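PDB 3NWR: A rubisco-like protein from Burkholderia fungorum, which is a RuBisCO homologue classed as a lyase, whose own substrate and reaction are not established. Local coordinates for residues A386-Q400 and Y414-F428. Numbering follows the deposited sequence.
Sequences AHPDGPAAGVTSVRQ and YAEHMPELRRALAFF. With SO4 (sulfate ion), chain C.
Helix 419-427 crosses helix 391-400 nearly at a right angle (-96°), their axes 7.7 Å apart at the closest, and the backbones come nearest at Ser397 and Leu421. This is C-terminal helical packing on the RuBisCO-type TIM barrel: helix 391-407, which comes after strand 377-379 and the short helix 382-385, lies against strand 163-165 through Val398 and packs against the C-terminal helix 419-427. Glu420 is the knob, set among Ala393, Thr396, Ser397 and Gln400. Its chain bends at chi2, laying CG and CD beside the Thr396 methyl. Gln400 crosses it at about a right angle and uses both ends of its amide: NE2 reaches Glu420 OE1 from above the carboxylate plane at 3.0 Å, while OE1 accepts the N-H of Leu421 (OE1 to N 2.8 Å), which lies nearly along the C=O direction, though the bond is bent at the hydrogen. That bond ties the side chain to the first turn of helix 419-427. Ser397 CB meets Ala424 CB at 3.7 Å, close packing that small side chains permit. On the loop before helix 391-400, the His387 ring is fixed through both nitrogens: ND1 accepts from Asp389 N, and NE2 gives a nearly straight bond (173°) to Glu420 O, which also takes the helical bond from Ala424 N on the opposite face of its carbonyl plane. The Pro388 ring slides over one face of Phe427, and Phe428 meets Trp360 beyond. Asp389 stands over the Arg423 guanidinium with the planes 83° apart, its OD1 forming the salt bridge to NH2 at 2.8 Å and its OD2 lying above the centre of the group.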
# COMPACT_ATOMS: atom_id res chain seq x y z
N ALA A 386 -22.39 7.81 -24.12
CA ALA A 386 -23.74 8.34 -23.93
C ALA A 386 -24.06 9.51 -24.86
O ALA A 386 -25.09 10.18 -24.70
CB ALA A 386 -23.95 8.73 -22.47
N HIS A 387 -23.19 9.77 -25.83
CA HIS A 387 -23.49 10.80 -26.82
C HIS A 387 -24.83 10.47 -27.48
O HIS A 387 -25.08 9.32 -27.83
CB HIS A 387 -22.39 10.87 -27.88
CG HIS A 387 -22.49 12.07 -28.78
ND1 HIS A 387 -23.46 12.19 -29.74
CD2 HIS A 387 -21.72 13.18 -28.87
CE1 HIS A 387 -23.30 13.33 -30.39
NE2 HIS A 387 -22.26 13.96 -29.87
N PRO A 388 -25.71 11.47 -27.64
CA PRO A 388 -27.07 11.28 -28.16
C PRO A 388 -27.11 10.59 -29.52
O PRO A 388 -28.12 9.97 -29.86
CB PRO A 388 -27.60 12.71 -28.31
CG PRO A 388 -26.77 13.53 -27.41
CD PRO A 388 -25.42 12.89 -27.34
N ASP A 389 -26.04 10.70 -30.29
CA ASP A 389 -26.03 10.18 -31.65
C ASP A 389 -25.19 8.91 -31.76
O ASP A 389 -24.88 8.46 -32.86
CB ASP A 389 -25.51 11.24 -32.63
CG ASP A 389 -26.35 12.50 -32.61
OD1 ASP A 389 -27.60 12.39 -32.57
OD2 ASP A 389 -25.77 13.61 -32.62
N GLY A 390 -24.80 8.36 -30.62
CA GLY A 390 -24.08 7.10 -30.60
C GLY A 390 -22.62 7.23 -30.22
O GLY A 390 -22.04 8.32 -30.25
N PRO A 391 -22.00 6.10 -29.85
CA PRO A 391 -20.60 6.08 -29.42
C PRO A 391 -19.63 6.60 -30.48
O PRO A 391 -18.64 7.25 -30.14
CB PRO A 391 -20.34 4.60 -29.12
CG PRO A 391 -21.68 4.05 -28.81
CD PRO A 391 -22.64 4.79 -29.69
N ALA A 392 -19.89 6.30 -31.75
CA ALA A 392 -19.01 6.81 -32.80
C ALA A 392 -19.07 8.33 -32.81
O ALA A 392 -18.04 9.00 -32.88
CB ALA A 392 -19.39 6.23 -34.15
N ALA A 393 -20.28 8.89 -32.70
CA ALA A 393 -20.43 10.34 -32.62
C ALA A 393 -19.73 10.88 -31.38
O ALA A 393 -19.13 11.97 -31.41
CB ALA A 393 -21.91 10.72 -32.62
N GLY A 394 -19.79 10.11 -30.29
CA GLY A 394 -19.12 10.48 -29.06
C GLY A 394 -17.62 10.60 -29.24
O GLY A 394 -17.00 11.60 -28.85
N VAL A 395 -17.01 9.58 -29.82
CA VAL A 395 -15.58 9.63 -30.07
C VAL A 395 -15.27 10.82 -30.97
O VAL A 395 -14.31 11.56 -30.74
CB VAL A 395 -15.07 8.32 -30.69
CG1 VAL A 395 -13.61 8.45 -31.08
CG2 VAL A 395 -15.27 7.16 -29.69
N THR A 396 -16.09 11.03 -31.98
CA THR A 396 -15.86 12.14 -32.90
C THR A 396 -15.96 13.48 -32.18
O THR A 396 -15.16 14.38 -32.44
CB THR A 396 -16.83 12.08 -34.08
OG1 THR A 396 -16.55 10.88 -34.83
CG2 THR A 396 -16.66 13.30 -35.00
N SER A 397 -16.91 13.62 -31.26
CA SER A 397 -17.03 14.87 -30.51
C SER A 397 -15.75 15.15 -29.73
O SER A 397 -15.29 16.29 -29.64
CB SER A 397 -18.26 14.86 -29.59
OG SER A 397 -18.08 14.05 -28.44
N VAL A 398 -15.16 14.11 -29.16
CA VAL A 398 -13.93 14.29 -28.40
C VAL A 398 -12.75 14.62 -29.32
O VAL A 398 -11.95 15.51 -29.01
CB VAL A 398 -13.64 13.03 -27.54
CG1 VAL A 398 -12.23 13.07 -26.97
CG2 VAL A 398 -14.69 12.91 -26.43
N ARG A 399 -12.67 13.92 -30.45
CA ARG A 399 -11.62 14.20 -31.44
C ARG A 399 -11.74 15.63 -31.99
O ARG A 399 -10.74 16.31 -32.21
CB ARG A 399 -11.67 13.18 -32.57
CG ARG A 399 -11.21 11.78 -32.16
CD ARG A 399 -9.68 11.73 -32.02
NE ARG A 399 -9.04 11.95 -33.31
CZ ARG A 399 -8.86 11.00 -34.22
NH1 ARG A 399 -9.23 9.75 -33.97
NH2 ARG A 399 -8.28 11.30 -35.39
N GLN A 400 -12.98 16.07 -32.21
CA GLN A 400 -13.22 17.44 -32.68
C GLN A 400 -12.81 18.48 -31.63
O GLN A 400 -12.23 19.52 -31.97
CB GLN A 400 -14.69 17.61 -33.07
CG GLN A 400 -15.03 16.97 -34.40
CD GLN A 400 -16.52 16.90 -34.65
OE1 GLN A 400 -17.33 17.14 -33.75
NE2 GLN A 400 -16.90 16.56 -35.89
N TYR A 414 -15.77 26.39 -32.79
CA TYR A 414 -15.55 25.24 -33.66
C TYR A 414 -16.82 24.41 -33.82
O TYR A 414 -17.07 23.82 -34.88
CB TYR A 414 -14.43 24.38 -33.09
CG TYR A 414 -13.74 23.46 -34.07
CD1 TYR A 414 -13.12 23.96 -35.21
CD2 TYR A 414 -13.65 22.09 -33.82
CE1 TYR A 414 -12.46 23.11 -36.09
CE2 TYR A 414 -12.99 21.24 -34.70
CZ TYR A 414 -12.40 21.76 -35.83
OH TYR A 414 -11.74 20.93 -36.72
N ALA A 415 -17.63 24.35 -32.77
CA ALA A 415 -18.88 23.59 -32.78
C ALA A 415 -19.83 24.05 -33.87
O ALA A 415 -20.67 23.28 -34.34
CB ALA A 415 -19.57 23.69 -31.41
N GLU A 416 -19.71 25.31 -34.27
CA GLU A 416 -20.54 25.83 -35.34
C GLU A 416 -20.23 25.13 -36.66
O GLU A 416 -21.06 25.11 -37.57
CB GLU A 416 -20.35 27.35 -35.46
CG GLU A 416 -20.91 28.12 -34.28
CD GLU A 416 -22.40 27.91 -34.13
OE1 GLU A 416 -23.15 28.27 -35.06
OE2 GLU A 416 -22.83 27.38 -33.08
N HIS A 417 -19.03 24.56 -36.74
CA HIS A 417 -18.56 23.83 -37.93
C HIS A 417 -18.73 22.31 -37.77
O HIS A 417 -18.61 21.56 -38.74
CB HIS A 417 -17.06 24.11 -38.17
CG HIS A 417 -16.72 25.56 -38.38
ND1 HIS A 417 -17.32 26.34 -39.34
CD2 HIS A 417 -15.79 26.35 -37.79
CE1 HIS A 417 -16.81 27.55 -39.31
NE2 HIS A 417 -15.87 27.59 -38.38
N MET A 418 -19.00 21.86 -36.54
CA MET A 418 -18.78 20.46 -36.16
C MET A 418 -19.95 19.88 -35.36
O MET A 418 -20.03 20.07 -34.15
CB MET A 418 -17.50 20.36 -35.33
CG MET A 418 -16.25 20.78 -36.07
SD MET A 418 -15.70 19.55 -37.26
CE MET A 418 -14.71 20.56 -38.37
N PRO A 419 -20.85 19.17 -36.04
CA PRO A 419 -22.14 18.74 -35.48
C PRO A 419 -22.01 17.83 -34.26
O PRO A 419 -22.75 18.00 -33.29
CB PRO A 419 -22.79 17.99 -36.64
CG PRO A 419 -22.16 18.55 -37.86
CD PRO A 419 -20.75 18.85 -37.48
N GLU A 420 -21.08 16.88 -34.30
CA GLU A 420 -20.92 15.95 -33.20
C GLU A 420 -20.53 16.69 -31.92
O GLU A 420 -21.10 16.45 -30.85
CB GLU A 420 -19.87 14.89 -33.55
CG GLU A 420 -20.34 13.88 -34.59
CD GLU A 420 -20.10 14.33 -36.03
OE1 GLU A 420 -19.70 15.49 -36.26
OE2 GLU A 420 -20.31 13.50 -36.94
N LEU A 421 -19.57 17.59 -32.05
CA LEU A 421 -19.14 18.45 -30.95
C LEU A 421 -20.28 19.35 -30.44
O LEU A 421 -20.53 19.45 -29.24
CB LEU A 421 -17.95 19.31 -31.38
CG LEU A 421 -17.42 20.31 -30.36
CD1 LEU A 421 -17.00 19.59 -29.06
CD2 LEU A 421 -16.27 21.10 -30.94
N ARG A 422 -20.97 20.00 -31.37
CA ARG A 422 -22.08 20.88 -31.00
C ARG A 422 -23.14 20.12 -30.21
O ARG A 422 -23.63 20.59 -29.17
CB ARG A 422 -22.68 21.52 -32.26
CG ARG A 422 -23.65 22.66 -31.98
CD ARG A 422 -24.01 23.39 -33.27
NE ARG A 422 -24.70 22.53 -34.22
CZ ARG A 422 -24.20 22.12 -35.39
NH1 ARG A 422 -22.98 22.48 -35.77
NH2 ARG A 422 -24.93 21.34 -36.18
N ARG A 423 -23.49 18.93 -30.69
CA ARG A 423 -24.47 18.08 -30.01
C ARG A 423 -23.99 17.66 -28.62
O ARG A 423 -24.77 17.59 -27.68
CB ARG A 423 -24.78 16.86 -30.87
CG ARG A 423 -25.56 17.16 -32.13
CD ARG A 423 -27.00 17.49 -31.80
NE ARG A 423 -27.68 16.35 -31.19
CZ ARG A 423 -28.42 15.47 -31.87
NH1 ARG A 423 -28.57 15.61 -33.18
NH2 ARG A 423 -29.01 14.47 -31.24
N ALA A 424 -22.71 17.36 -28.49
CA ALA A 424 -22.15 16.98 -27.20
C ALA A 424 -22.25 18.14 -26.21
O ALA A 424 -22.66 17.95 -25.06
CB ALA A 424 -20.70 16.56 -27.37
N LEU A 425 -21.88 19.33 -26.65
CA LEU A 425 -21.88 20.48 -25.74
C LEU A 425 -23.29 20.78 -25.24
O LEU A 425 -23.49 21.15 -24.09
CB LEU A 425 -21.27 21.70 -26.42
CG LEU A 425 -19.78 21.57 -26.75
CD1 LEU A 425 -19.29 22.74 -27.59
CD2 LEU A 425 -18.95 21.44 -25.47
N ALA A 426 -24.27 20.62 -26.13
CA ALA A 426 -25.66 20.85 -25.77
C ALA A 426 -26.19 19.78 -24.81
O ALA A 426 -26.93 20.08 -23.87
CB ALA A 426 -26.52 20.91 -27.02
N PHE A 427 -25.81 18.53 -25.06
CA PHE A 427 -26.34 17.40 -24.29
C PHE A 427 -25.73 17.27 -22.90
O PHE A 427 -26.46 17.12 -21.91
CB PHE A 427 -26.14 16.10 -25.07
CG PHE A 427 -26.65 14.88 -24.36
CD1 PHE A 427 -27.99 14.53 -24.44
CD2 PHE A 427 -25.80 14.08 -23.61
CE1 PHE A 427 -28.47 13.41 -23.78
CE2 PHE A 427 -26.27 12.97 -22.96
CZ PHE A 427 -27.61 12.63 -23.04
N PHE A 428 -24.41 17.31 -22.82
CA PHE A 428 -23.73 17.16 -21.54
C PHE A 428 -23.67 18.49 -20.79
O PHE A 428 -23.37 18.51 -19.59
CB PHE A 428 -22.31 16.61 -21.74
CG PHE A 428 -22.27 15.23 -22.34
CD1 PHE A 428 -22.60 14.12 -21.58
CD2 PHE A 428 -21.88 15.04 -23.66
CE1 PHE A 428 -22.56 12.85 -22.13
CE2 PHE A 428 -21.83 13.77 -24.21
CZ PHE A 428 -22.18 12.68 -23.44
S SO4 C . -7.26 7.82 -36.57
O1 SO4 C . -7.84 8.93 -37.30
O2 SO4 C . -5.92 8.20 -36.11
O3 SO4 C . -7.16 6.66 -37.45
O4 SO4 C . -8.10 7.50 -35.43
O HOH W 1 -19.08 10.52 -36.11